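Local structure of EreC (Klebsiella pneumoniae, 6XCQ) at residues Leu86-Asp91 against Lys140-Glu145; Val63-Gly68 against Ala80-Tyr85; Thr36-Gln41 against Phe47-Ile52; His118-Phe123 against Leu127-Tyr132. The protein probably hydrolyses the macrolactone ester of erythromycin and related macrolides, an esterase activity linked to resistance to these antibiotics. The protein carries 1 engineered substitution. All blocks are in the same frame, centred on the assembly; numbering follows the deposited sequence.

In the fold
Helix 73-90 ties three of the contacts together. Contact 2 sets it against strand 62-65 inside the mixed sheet, and contact 1 joins its C-terminal end to helix 126-146; their centres lie about 12 Å apart. Contact 3, in the loop after edge strand 33-36, is likewise about 12 Å from contact 2, centre to centre, and Ser81 OG reaches Leu39 O at 2.6 Å, probably a hydrogen bond. Phe47 of contact 3 also packs on Arg84, Glu88 and Arg89. Contact 4 sits on the early turns of helix 126-146, about 20 Å from contact 1 between centres, and its nearest atoms remain about 14 Å from those of contact 3.

Contact 1 of 4, residues Leu86-Asp91 against Lys140-Glu145; sequences LVERHD and KSYLRE
Tyr142 reaches from its helix to meet Glu88 coming the opposite way, and its hydroxyl donates a hydrogen bond to the carboxylate, 2.7 Å from Tyr142 OH to Glu88 OE2. The bond uses the anti lone pair of OE2, the one turned away from OE1. Carboxylate and phenol ring are only 13° from coplanar, and OE2 lies in the ring plane at its edge, 3.3 Å from Tyr142 CE1. Tyr142 spans the gap, with CG set opposite its own backbone N (chi1 173°). Glu88, its CG 3.1 Å from Tyr142 OH, lies across the end of the phenol, and its extended chain (chi2 177°) brings OE2 round to the hydroxyl. The contact joins helix 73-90 to helix 126-146, the first of which links strands 62-65 and 94-97 in a beta-alpha-beta crossover. With CA atoms still 10.7 Å apart at Val87 and Leu143, a long aromatic side chain ending in a donor suits the distance. Val87 adds an apolar wall, its CG1 lying 3.7 Å from Tyr142 OH. Glu88 OE2 also forms a salt bridge with Arg84, which should favour the charged carboxylate and help fix its rotation. Trp138 stacks on the Tyr142 ring and probably helps hold its orientation.

Contact 2 of 4, residues Val63-Gly68 against Ala80-Tyr85; sequences VGLGEG and ASLIRY
Tyr85 OH, hydrogen-bonded to both Thr54 OG1 and His90 NE2, holds the far side of the same helix turn whose Leu82 and Ile83 press on Leu65. Leu65 lies on strand 62-65 and sends its forked end toward the helix. The fork straddles Leu82 CB: Leu65 CD1 and CD2 each come within 3.8 Å of it. Leu65 CD2 also touches the methyl Leu82 CD1 at 4.0 Å, whereas Leu65 CD1 turns to the neighbouring residue and meets Ile83 CG1 at 3.9 Å. With CG opposite its carbonyl carbon (chi1 -56°), Leu65 presents both methyls to the helix, and a branched leucine end suits a place between two successive helix residues. Here helix 73-90, the connection of a beta-alpha-beta crossover, packs on a strand from the interior of the mixed sheet. The backbones come as close as 7.8 Å, CA to CA, at Leu65 and Leu82. Phe343 of the adjacent strand 338-345 touches both leucines. No hydrogen bond crosses between the segments, so their direct attraction rests on dispersion and the burial of apolar surface, while the backbone of Leu65 pairs with Leu303 in the sheet and Leu65 O also takes a weak bond from Arg79.

Contact 3 of 4, residues Thr36-Gln41 against Phe47-Ile52; sequences TRTLLQ and FNEFEI
Glu49 pushes its carboxylate into the bend formed by Thr36, Arg37 and Thr38, where the chain leaves edge strand 33-36 and enters a type I beta turn, Thr38 to Gln41. Glu49 itself lies in a 3-10 stretch of 47-52, so the carboxylate pins two parts of one loop together. Its OE1 accepts three hydrogen bonds. Thr36 OG1 donates at 2.8 Å and Thr38 OG1 at 2.7 Å, each meeting Glu49 OE1 from well out of the carboxylate plane, whereas Thr38 N, 2.9 Å away, meets the syn lone pair of Glu49 OE1. Glu49 OE2 takes Arg37 N at 2.8 Å, with an angle of 155° at the hydrogen; this donor too comes from out of the plane, by 36°. Two backbone N-H groups and two hydroxyls thus grip a buried carboxylate, and this would probably stabilise its negative charge. The extended Glu49 chain (chi2 -175°) carries the charge to these donors. Threonine suits both positions: a short hydroxyl can turn to the acid, and that of Thr38 also accepts from Asp46 N. The charged end of Arg37 goes elsewhere, to Asp391 in a salt bridge. Phe50 closes the apolar side, Glu49 CB lying over one face of its ring. Leu39 meets the ring differently, its methyl CD1 coming in at the edge, 3.6 Å from Phe50 CE1.

Contact 4 of 4, residues His118-Phe123 against Leu127-Tyr132; sequences HELERF and LTFSLY
Phe129, with Leu120 and Glu121 lying against it, carries the contact between the connecting segment 118-123 and helix 126-146. The ring swings out from the helix with CG opposite its backbone N (chi1 -177°); Leu120 takes CD1 and CE1, Glu121 takes CE1 and CZ, with CE1 shared. Leu120 brings one branch, CD2, to 3.7 Å from Phe129 CD1 and 3.8 Å from Phe129 CE1, approaching at a slant to the ring. Leucine fits here because its side chain also packs on Leu107 and Tyr110 of helix 101-112 and on Ile137 of helix 126-146, so that it bridges two helices. Glu121 comes from the more exposed side. Its chain bends at chi2 (92°), folding the carboxylate back so that CD stands 3.8 Å from Phe129 CE1 and OE2 lies 3.9 Å from Phe129 CZ, the carboxylate and ring planes 31° apart. Around these residues the segment coils through helical backbone angles, with Phe123 N bonded to Leu120 O at 2.9 Å, and leads the chain from helix 101-112 into helix 126-146. No hydrogen bond crosses the contact. Its cohesion probably comes mainly from dispersion and the burial of apolar surface between Leu120 and the ring, while Glu121 can lay its methylene and carboxyl carbons against Phe129 at the partly exposed margin, where a charged end can probably stay hydrated.

Contact 1 of 4, residues Leu86-Asp91 against Lys140-Glu145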
# COMPACT_ATOMS: atom_id res chain seq x y z
N LEU A 86 -18.00 2.54 2.52
CA LEU A 86 -17.36 2.79 3.81
C LEU A 86 -17.48 4.25 4.21
O LEU A 86 -17.71 4.57 5.39
CB LEU A 86 -15.90 2.36 3.77
CG LEU A 86 -15.66 0.86 3.63
CD1 LEU A 86 -14.19 0.54 3.31
CD2 LEU A 86 -16.12 0.17 4.90
N VAL A 87 -17.36 5.16 3.25
CA VAL A 87 -17.46 6.58 3.55
C VAL A 87 -18.90 6.95 3.87
O VAL A 87 -19.19 7.53 4.92
CB VAL A 87 -16.91 7.42 2.39
CG1 VAL A 87 -17.34 8.88 2.54
CG2 VAL A 87 -15.40 7.31 2.35
N GLU A 88 -19.83 6.59 2.98
CA GLU A 88 -21.18 7.11 3.12
C GLU A 88 -22.02 6.36 4.13
O GLU A 88 -23.00 6.92 4.65
CB GLU A 88 -21.89 7.11 1.77
CG GLU A 88 -21.22 7.99 0.78
CD GLU A 88 -21.90 7.92 -0.56
OE1 GLU A 88 -23.04 7.43 -0.58
OE2 GLU A 88 -21.29 8.31 -1.57
N ARG A 89 -21.67 5.11 4.46
CA ARG A 89 -22.49 4.35 5.38
C ARG A 89 -21.82 4.04 6.70
O ARG A 89 -22.52 3.72 7.66
CB ARG A 89 -22.96 3.05 4.73
CG ARG A 89 -23.94 3.29 3.60
CD ARG A 89 -25.26 3.88 4.12
NE ARG A 89 -26.28 3.93 3.07
CZ ARG A 89 -27.05 2.90 2.73
NH1 ARG A 89 -26.94 1.74 3.37
NH2 ARG A 89 -27.94 3.04 1.76
N HIS A 90 -20.49 4.15 6.78
CA HIS A 90 -19.78 3.90 8.02
C HIS A 90 -18.82 5.02 8.38
O HIS A 90 -18.02 4.86 9.31
CB HIS A 90 -19.04 2.55 7.95
CG HIS A 90 -19.97 1.37 7.89
ND1 HIS A 90 -20.54 0.83 9.02
CD2 HIS A 90 -20.42 0.63 6.85
CE1 HIS A 90 -21.31 -0.19 8.68
NE2 HIS A 90 -21.25 -0.33 7.36
N ASP A 91 -18.86 6.15 7.66
CA ASP A 91 -18.16 7.38 8.06
C ASP A 91 -16.64 7.24 8.07
O ASP A 91 -15.96 7.89 8.88
CB ASP A 91 -18.64 7.87 9.43
CG ASP A 91 -19.82 8.81 9.32
OD1 ASP A 91 -19.65 9.92 8.78
OD2 ASP A 91 -20.92 8.42 9.77
N LYS A 140 -11.17 12.43 -6.64
CA LYS A 140 -11.25 13.89 -6.73
C LYS A 140 -12.63 14.34 -7.21
O LYS A 140 -13.22 15.25 -6.63
CB LYS A 140 -10.15 14.42 -7.65
CG LYS A 140 -10.16 15.93 -7.85
CD LYS A 140 -8.96 16.40 -8.68
CE LYS A 140 -8.89 17.96 -8.77
NZ LYS A 140 -7.64 18.39 -9.48
N SER A 141 -13.15 13.70 -8.26
CA SER A 141 -14.50 14.04 -8.72
C SER A 141 -15.53 13.75 -7.64
O SER A 141 -16.35 14.61 -7.30
CB SER A 141 -14.84 13.27 -9.99
OG SER A 141 -13.81 13.40 -10.96
N TYR A 142 -15.48 12.54 -7.09
CA TYR A 142 -16.39 12.14 -6.02
C TYR A 142 -16.40 13.16 -4.87
O TYR A 142 -17.47 13.55 -4.38
CB TYR A 142 -15.98 10.76 -5.49
CG TYR A 142 -16.73 10.33 -4.26
CD1 TYR A 142 -18.10 10.07 -4.31
CD2 TYR A 142 -16.07 10.14 -3.06
CE1 TYR A 142 -18.79 9.67 -3.19
CE2 TYR A 142 -16.75 9.74 -1.92
CZ TYR A 142 -18.11 9.50 -1.99
OH TYR A 142 -18.78 9.10 -0.87
N LEU A 143 -15.22 13.58 -4.42
CA LEU A 143 -15.18 14.53 -3.31
C LEU A 143 -15.77 15.88 -3.71
O LEU A 143 -16.56 16.46 -2.96
CB LEU A 143 -13.74 14.69 -2.81
CG LEU A 143 -13.19 13.41 -2.18
CD1 LEU A 143 -11.77 13.62 -1.70
CD2 LEU A 143 -14.09 12.91 -1.06
N ARG A 144 -15.41 16.38 -4.89
CA ARG A 144 -15.97 17.66 -5.34
C ARG A 144 -17.49 17.59 -5.47
O ARG A 144 -18.20 18.44 -4.93
CB ARG A 144 -15.35 18.06 -6.68
CG ARG A 144 -16.07 19.22 -7.34
CD ARG A 144 -15.39 19.68 -8.63
NE ARG A 144 -15.45 18.67 -9.68
CZ ARG A 144 -14.41 17.94 -10.08
NH1 ARG A 144 -14.56 17.04 -11.05
NH2 ARG A 144 -13.22 18.10 -9.51
N GLU A 145 -18.00 16.58 -6.18
CA GLU A 145 -19.43 16.50 -6.44
C GLU A 145 -20.22 16.19 -5.17
O GLU A 145 -21.33 16.70 -4.99
CB GLU A 145 -19.70 15.46 -7.54
CG GLU A 145 -19.23 15.95 -8.92
CD GLU A 145 -19.08 14.85 -9.96
OE1 GLU A 145 -19.54 13.71 -9.72
OE2 GLU A 145 -18.49 15.13 -11.04

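Contact 2 of 4, residues Val63-Gly68 against Ala80-Tyr85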
# COMPACT_ATOMS: atom_id res chain seq x y z
N VAL A 63 -9.93 -0.68 7.58
CA VAL A 63 -10.45 -1.65 6.63
C VAL A 63 -9.56 -1.62 5.39
O VAL A 63 -9.40 -0.57 4.75
CB VAL A 63 -11.92 -1.38 6.26
CG1 VAL A 63 -12.35 -2.34 5.14
CG2 VAL A 63 -12.82 -1.59 7.48
N GLY A 64 -8.99 -2.77 5.04
CA GLY A 64 -8.19 -2.87 3.84
C GLY A 64 -9.03 -3.37 2.68
O GLY A 64 -9.77 -4.34 2.82
N LEU A 65 -8.93 -2.67 1.54
CA LEU A 65 -9.52 -3.09 0.27
C LEU A 65 -8.38 -3.54 -0.63
O LEU A 65 -7.54 -2.72 -1.04
CB LEU A 65 -10.32 -1.95 -0.38
CG LEU A 65 -11.44 -1.28 0.43
CD1 LEU A 65 -12.01 -0.09 -0.34
CD2 LEU A 65 -12.56 -2.26 0.75
N GLY A 66 -8.33 -4.83 -0.92
CA GLY A 66 -7.20 -5.42 -1.61
C GLY A 66 -7.26 -5.29 -3.11
O GLY A 66 -8.04 -4.53 -3.69
N GLU A 67 -6.36 -6.02 -3.75
CA GLU A 67 -6.43 -6.28 -5.18
C GLU A 67 -5.57 -7.51 -5.39
O GLU A 67 -4.48 -7.60 -4.82
CB GLU A 67 -5.95 -5.09 -6.03
CG GLU A 67 -4.61 -4.52 -5.62
CD GLU A 67 -4.17 -3.34 -6.50
OE1 GLU A 67 -5.00 -2.80 -7.27
OE2 GLU A 67 -2.99 -2.96 -6.44
N GLY A 68 -6.10 -8.48 -6.13
CA GLY A 68 -5.34 -9.70 -6.36
C GLY A 68 -4.18 -9.51 -7.31
O GLY A 68 -3.28 -10.36 -7.36
N ALA A 80 -13.48 1.82 -5.75
CA ALA A 80 -14.26 3.05 -5.68
C ALA A 80 -15.64 2.78 -5.08
O ALA A 80 -16.13 3.55 -4.25
CB ALA A 80 -14.39 3.68 -7.07
N SER A 81 -16.27 1.67 -5.48
CA SER A 81 -17.58 1.35 -4.92
C SER A 81 -17.50 1.10 -3.42
O SER A 81 -18.35 1.56 -2.65
CB SER A 81 -18.17 0.13 -5.63
OG SER A 81 -18.57 0.48 -6.95
N LEU A 82 -16.50 0.34 -2.97
CA LEU A 82 -16.42 0.03 -1.56
C LEU A 82 -15.97 1.24 -0.74
O LEU A 82 -16.31 1.35 0.43
CB LEU A 82 -15.50 -1.16 -1.34
CG LEU A 82 -16.24 -2.46 -1.68
CD1 LEU A 82 -15.29 -3.63 -1.84
CD2 LEU A 82 -17.26 -2.74 -0.59
N ILE A 83 -15.22 2.16 -1.35
CA ILE A 83 -14.94 3.44 -0.70
C ILE A 83 -16.25 4.19 -0.45
O ILE A 83 -16.52 4.65 0.66
CB ILE A 83 -13.95 4.27 -1.54
CG1 ILE A 83 -12.56 3.64 -1.47
CG2 ILE A 83 -13.87 5.71 -1.05
CD1 ILE A 83 -11.59 4.12 -2.56
N ARG A 84 -17.12 4.25 -1.47
CA ARG A 84 -18.44 4.87 -1.30
C ARG A 84 -19.19 4.25 -0.12
O ARG A 84 -19.74 4.97 0.72
CB ARG A 84 -19.26 4.73 -2.58
CG ARG A 84 -19.03 5.84 -3.60
CD ARG A 84 -20.20 5.93 -4.55
NE ARG A 84 -21.36 6.49 -3.88
CZ ARG A 84 -22.61 6.38 -4.31
NH1 ARG A 84 -22.87 5.72 -5.44
NH2 ARG A 84 -23.60 6.93 -3.62
N TYR A 85 -19.21 2.92 -0.05
CA TYR A 85 -19.92 2.26 1.04
C TYR A 85 -19.32 2.60 2.40
O TYR A 85 -20.05 2.89 3.36
CB TYR A 85 -19.91 0.75 0.81
CG TYR A 85 -20.31 -0.06 2.02
CD1 TYR A 85 -21.63 -0.11 2.44
CD2 TYR A 85 -19.36 -0.78 2.73
CE1 TYR A 85 -22.00 -0.87 3.53
CE2 TYR A 85 -19.71 -1.53 3.83
CZ TYR A 85 -21.03 -1.57 4.23
OH TYR A 85 -21.37 -2.33 5.32

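Contact 3 of 4, residues Thr36-Gln41 against Phe47-Ile52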
# COMPACT_ATOMS: atom_id res chain seq x y z
N THR A 36 -23.33 -9.30 -6.34
CA THR A 36 -23.42 -7.84 -6.41
C THR A 36 -23.36 -7.43 -7.87
O THR A 36 -22.32 -7.56 -8.53
CB THR A 36 -22.33 -7.15 -5.60
OG1 THR A 36 -22.30 -5.76 -5.96
CG2 THR A 36 -20.96 -7.78 -5.81
N ARG A 37 -24.49 -6.92 -8.38
CA ARG A 37 -24.55 -6.48 -9.76
C ARG A 37 -24.06 -5.05 -9.96
O ARG A 37 -23.75 -4.66 -11.09
CB ARG A 37 -25.98 -6.65 -10.28
CG ARG A 37 -26.49 -8.04 -9.90
CD ARG A 37 -27.63 -8.56 -10.72
NE ARG A 37 -28.10 -9.79 -10.10
CZ ARG A 37 -27.63 -11.00 -10.37
NH1 ARG A 37 -26.68 -11.18 -11.29
NH2 ARG A 37 -28.13 -12.06 -9.73
N THR A 38 -23.96 -4.26 -8.90
CA THR A 38 -23.57 -2.87 -9.04
C THR A 38 -22.12 -2.60 -8.63
O THR A 38 -21.67 -1.46 -8.72
CB THR A 38 -24.53 -1.96 -8.25
OG1 THR A 38 -24.35 -2.13 -6.84
CG2 THR A 38 -25.98 -2.27 -8.63
N LEU A 39 -21.37 -3.64 -8.23
CA LEU A 39 -20.03 -3.41 -7.67
C LEU A 39 -19.13 -2.65 -8.64
O LEU A 39 -18.35 -1.79 -8.22
CB LEU A 39 -19.38 -4.74 -7.30
CG LEU A 39 -17.93 -4.66 -6.79
CD1 LEU A 39 -17.88 -4.10 -5.37
CD2 LEU A 39 -17.25 -6.02 -6.85
N LEU A 40 -19.23 -2.93 -9.93
CA LEU A 40 -18.35 -2.29 -10.89
C LEU A 40 -18.93 -1.00 -11.45
O LEU A 40 -18.42 -0.47 -12.43
CB LEU A 40 -18.01 -3.26 -12.03
CG LEU A 40 -17.38 -4.57 -11.54
CD1 LEU A 40 -17.21 -5.54 -12.70
CD2 LEU A 40 -16.05 -4.34 -10.81
N GLN A 41 -19.99 -0.48 -10.83
CA GLN A 41 -20.63 0.76 -11.27
C GLN A 41 -20.77 1.70 -10.08
O GLN A 41 -21.86 1.85 -9.52
CB GLN A 41 -21.97 0.45 -11.94
CG GLN A 41 -21.81 -0.59 -13.05
CD GLN A 41 -23.05 -0.77 -13.89
OE1 GLN A 41 -23.80 0.18 -14.10
NE2 GLN A 41 -23.27 -1.99 -14.37
N PHE A 47 -26.69 -0.09 -2.34
CA PHE A 47 -26.06 -0.36 -1.05
C PHE A 47 -26.61 -1.61 -0.38
O PHE A 47 -25.97 -2.14 0.53
CB PHE A 47 -26.18 0.85 -0.12
CG PHE A 47 -25.23 1.98 -0.47
CD1 PHE A 47 -25.60 2.96 -1.38
CD2 PHE A 47 -23.98 2.05 0.10
CE1 PHE A 47 -24.72 3.99 -1.71
CE2 PHE A 47 -23.10 3.09 -0.22
CZ PHE A 47 -23.47 4.05 -1.13
N ASN A 48 -27.77 -2.13 -0.81
CA ASN A 48 -28.27 -3.37 -0.22
C ASN A 48 -27.32 -4.52 -0.49
O ASN A 48 -27.27 -5.47 0.31
CB ASN A 48 -29.66 -3.72 -0.76
CG ASN A 48 -30.67 -2.66 -0.46
OD1 ASN A 48 -31.09 -2.52 0.68
ND2 ASN A 48 -31.05 -1.89 -1.47
N GLU A 49 -26.59 -4.48 -1.61
CA GLU A 49 -25.71 -5.59 -1.96
C GLU A 49 -24.51 -5.71 -1.02
O GLU A 49 -23.88 -6.76 -0.98
CB GLU A 49 -25.23 -5.44 -3.41
CG GLU A 49 -26.37 -5.34 -4.41
CD GLU A 49 -25.90 -5.30 -5.86
OE1 GLU A 49 -24.86 -4.67 -6.17
OE2 GLU A 49 -26.57 -5.92 -6.71
N PHE A 50 -24.20 -4.67 -0.25
CA PHE A 50 -23.06 -4.69 0.66
C PHE A 50 -23.47 -4.86 2.12
O PHE A 50 -22.61 -4.80 3.00
CB PHE A 50 -22.22 -3.42 0.44
CG PHE A 50 -21.87 -3.22 -1.01
CD1 PHE A 50 -20.82 -3.91 -1.58
CD2 PHE A 50 -22.65 -2.40 -1.82
CE1 PHE A 50 -20.52 -3.78 -2.93
CE2 PHE A 50 -22.36 -2.26 -3.17
CZ PHE A 50 -21.30 -2.95 -3.73
N GLU A 51 -24.75 -5.11 2.39
CA GLU A 51 -25.21 -5.24 3.77
C GLU A 51 -24.53 -6.40 4.47
O GLU A 51 -24.40 -6.40 5.70
CB GLU A 51 -26.73 -5.42 3.83
N ILE A 52 -24.08 -7.40 3.70
CA ILE A 52 -23.37 -8.54 4.25
C ILE A 52 -22.11 -8.13 5.00
O ILE A 52 -21.65 -8.85 5.89
CB ILE A 52 -23.08 -9.53 3.10
CG1 ILE A 52 -22.34 -10.78 3.56
CG2 ILE A 52 -22.28 -8.86 2.01
CD1 ILE A 52 -21.97 -11.68 2.39

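Contact 4 of 4, residues His118-Phe123 against Leu127-Tyr132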
# COMPACT_ATOMS: atom_id res chain seq x y z
N HIS A 118 -4.77 21.28 -13.38
CA HIS A 118 -4.37 20.53 -12.19
C HIS A 118 -4.49 19.03 -12.39
O HIS A 118 -5.00 18.33 -11.51
CB HIS A 118 -5.22 20.98 -11.01
CG HIS A 118 -4.89 22.35 -10.52
ND1 HIS A 118 -5.75 23.10 -9.75
CD2 HIS A 118 -3.79 23.12 -10.72
CE1 HIS A 118 -5.20 24.27 -9.48
NE2 HIS A 118 -4.01 24.31 -10.06
N GLU A 119 -4.02 18.55 -13.54
CA GLU A 119 -4.07 17.13 -13.87
C GLU A 119 -3.24 16.32 -12.88
O GLU A 119 -2.26 16.81 -12.31
CB GLU A 119 -3.55 16.89 -15.29
CG GLU A 119 -4.21 17.75 -16.36
CD GLU A 119 -3.61 19.16 -16.47
OE1 GLU A 119 -2.39 19.32 -16.25
OE2 GLU A 119 -4.37 20.10 -16.77
N LEU A 120 -3.61 15.05 -12.70
CA LEU A 120 -2.92 14.19 -11.75
C LEU A 120 -1.46 13.99 -12.13
O LEU A 120 -0.61 13.84 -11.24
CB LEU A 120 -3.64 12.85 -11.64
CG LEU A 120 -2.92 11.76 -10.82
CD1 LEU A 120 -2.80 12.16 -9.32
CD2 LEU A 120 -3.66 10.43 -10.98
N GLU A 121 -1.14 13.99 -13.43
CA GLU A 121 0.25 13.84 -13.86
C GLU A 121 1.18 14.86 -13.21
O GLU A 121 2.37 14.59 -13.04
CB GLU A 121 0.35 13.98 -15.38
CG GLU A 121 -0.18 12.81 -16.16
CD GLU A 121 -1.63 12.98 -16.53
OE1 GLU A 121 -2.34 13.73 -15.81
OE2 GLU A 121 -2.07 12.37 -17.52
N ARG A 122 0.67 16.04 -12.85
CA ARG A 122 1.52 17.07 -12.26
C ARG A 122 1.84 16.80 -10.80
O ARG A 122 2.78 17.40 -10.26
CB ARG A 122 0.84 18.44 -12.37
CG ARG A 122 0.57 18.90 -13.78
CD ARG A 122 1.66 19.83 -14.28
NE ARG A 122 1.64 19.98 -15.74
CZ ARG A 122 0.73 20.69 -16.40
NH1 ARG A 122 0.79 20.77 -17.72
NH2 ARG A 122 -0.24 21.32 -15.75
N PHE A 123 1.09 15.92 -10.14
CA PHE A 123 1.21 15.72 -8.70
C PHE A 123 1.67 14.32 -8.34
O PHE A 123 1.64 13.95 -7.16
CB PHE A 123 -0.13 15.98 -8.01
CG PHE A 123 -0.65 17.37 -8.20
CD1 PHE A 123 -1.37 17.72 -9.34
CD2 PHE A 123 -0.42 18.35 -7.23
CE1 PHE A 123 -1.85 19.01 -9.51
CE2 PHE A 123 -0.90 19.64 -7.40
CZ PHE A 123 -1.61 19.97 -8.54
N LEU A 127 5.15 5.39 -10.99
CA LEU A 127 4.58 4.19 -10.39
C LEU A 127 3.29 4.50 -9.63
O LEU A 127 2.29 3.79 -9.77
CB LEU A 127 5.59 3.50 -9.47
CG LEU A 127 5.10 2.26 -8.71
CD1 LEU A 127 4.76 1.09 -9.68
CD2 LEU A 127 6.15 1.83 -7.69
N THR A 128 3.30 5.58 -8.82
CA THR A 128 2.09 6.00 -8.13
C THR A 128 0.94 6.23 -9.10
O THR A 128 -0.20 5.83 -8.84
CB THR A 128 2.38 7.27 -7.34
OG1 THR A 128 3.39 6.99 -6.36
CG2 THR A 128 1.11 7.78 -6.66
N PHE A 129 1.23 6.88 -10.23
CA PHE A 129 0.20 7.14 -11.24
C PHE A 129 -0.41 5.84 -11.77
O PHE A 129 -1.64 5.74 -11.90
CB PHE A 129 0.82 7.98 -12.36
CG PHE A 129 -0.16 8.39 -13.43
CD1 PHE A 129 -0.96 9.50 -13.27
CD2 PHE A 129 -0.27 7.64 -14.61
CE1 PHE A 129 -1.86 9.88 -14.26
CE2 PHE A 129 -1.16 8.01 -15.61
CZ PHE A 129 -1.96 9.13 -15.43
N SER A 130 0.41 4.84 -12.07
CA SER A 130 -0.13 3.59 -12.62
C SER A 130 -0.84 2.76 -11.56
O SER A 130 -1.83 2.08 -11.86
CB SER A 130 0.99 2.78 -13.26
OG SER A 130 1.65 3.51 -14.27
N LEU A 131 -0.35 2.78 -10.32
CA LEU A 131 -0.96 1.97 -9.26
C LEU A 131 -2.32 2.53 -8.85
O LEU A 131 -3.26 1.76 -8.59
CB LEU A 131 -0.05 1.92 -8.04
CG LEU A 131 1.11 0.93 -8.09
CD1 LEU A 131 2.04 1.23 -6.95
CD2 LEU A 131 0.57 -0.49 -8.01
N TYR A 132 -2.44 3.85 -8.76
CA TYR A 132 -3.62 4.47 -8.16
C TYR A 132 -4.30 5.53 -9.02
O TYR A 132 -5.32 6.08 -8.59
CB TYR A 132 -3.24 5.10 -6.82
CG TYR A 132 -2.78 4.12 -5.76
CD1 TYR A 132 -3.67 3.22 -5.18
CD2 TYR A 132 -1.45 4.12 -5.30
CE1 TYR A 132 -3.25 2.31 -4.17
CE2 TYR A 132 -1.03 3.22 -4.30
CZ TYR A 132 -1.94 2.33 -3.74
OH TYR A 132 -1.52 1.47 -2.75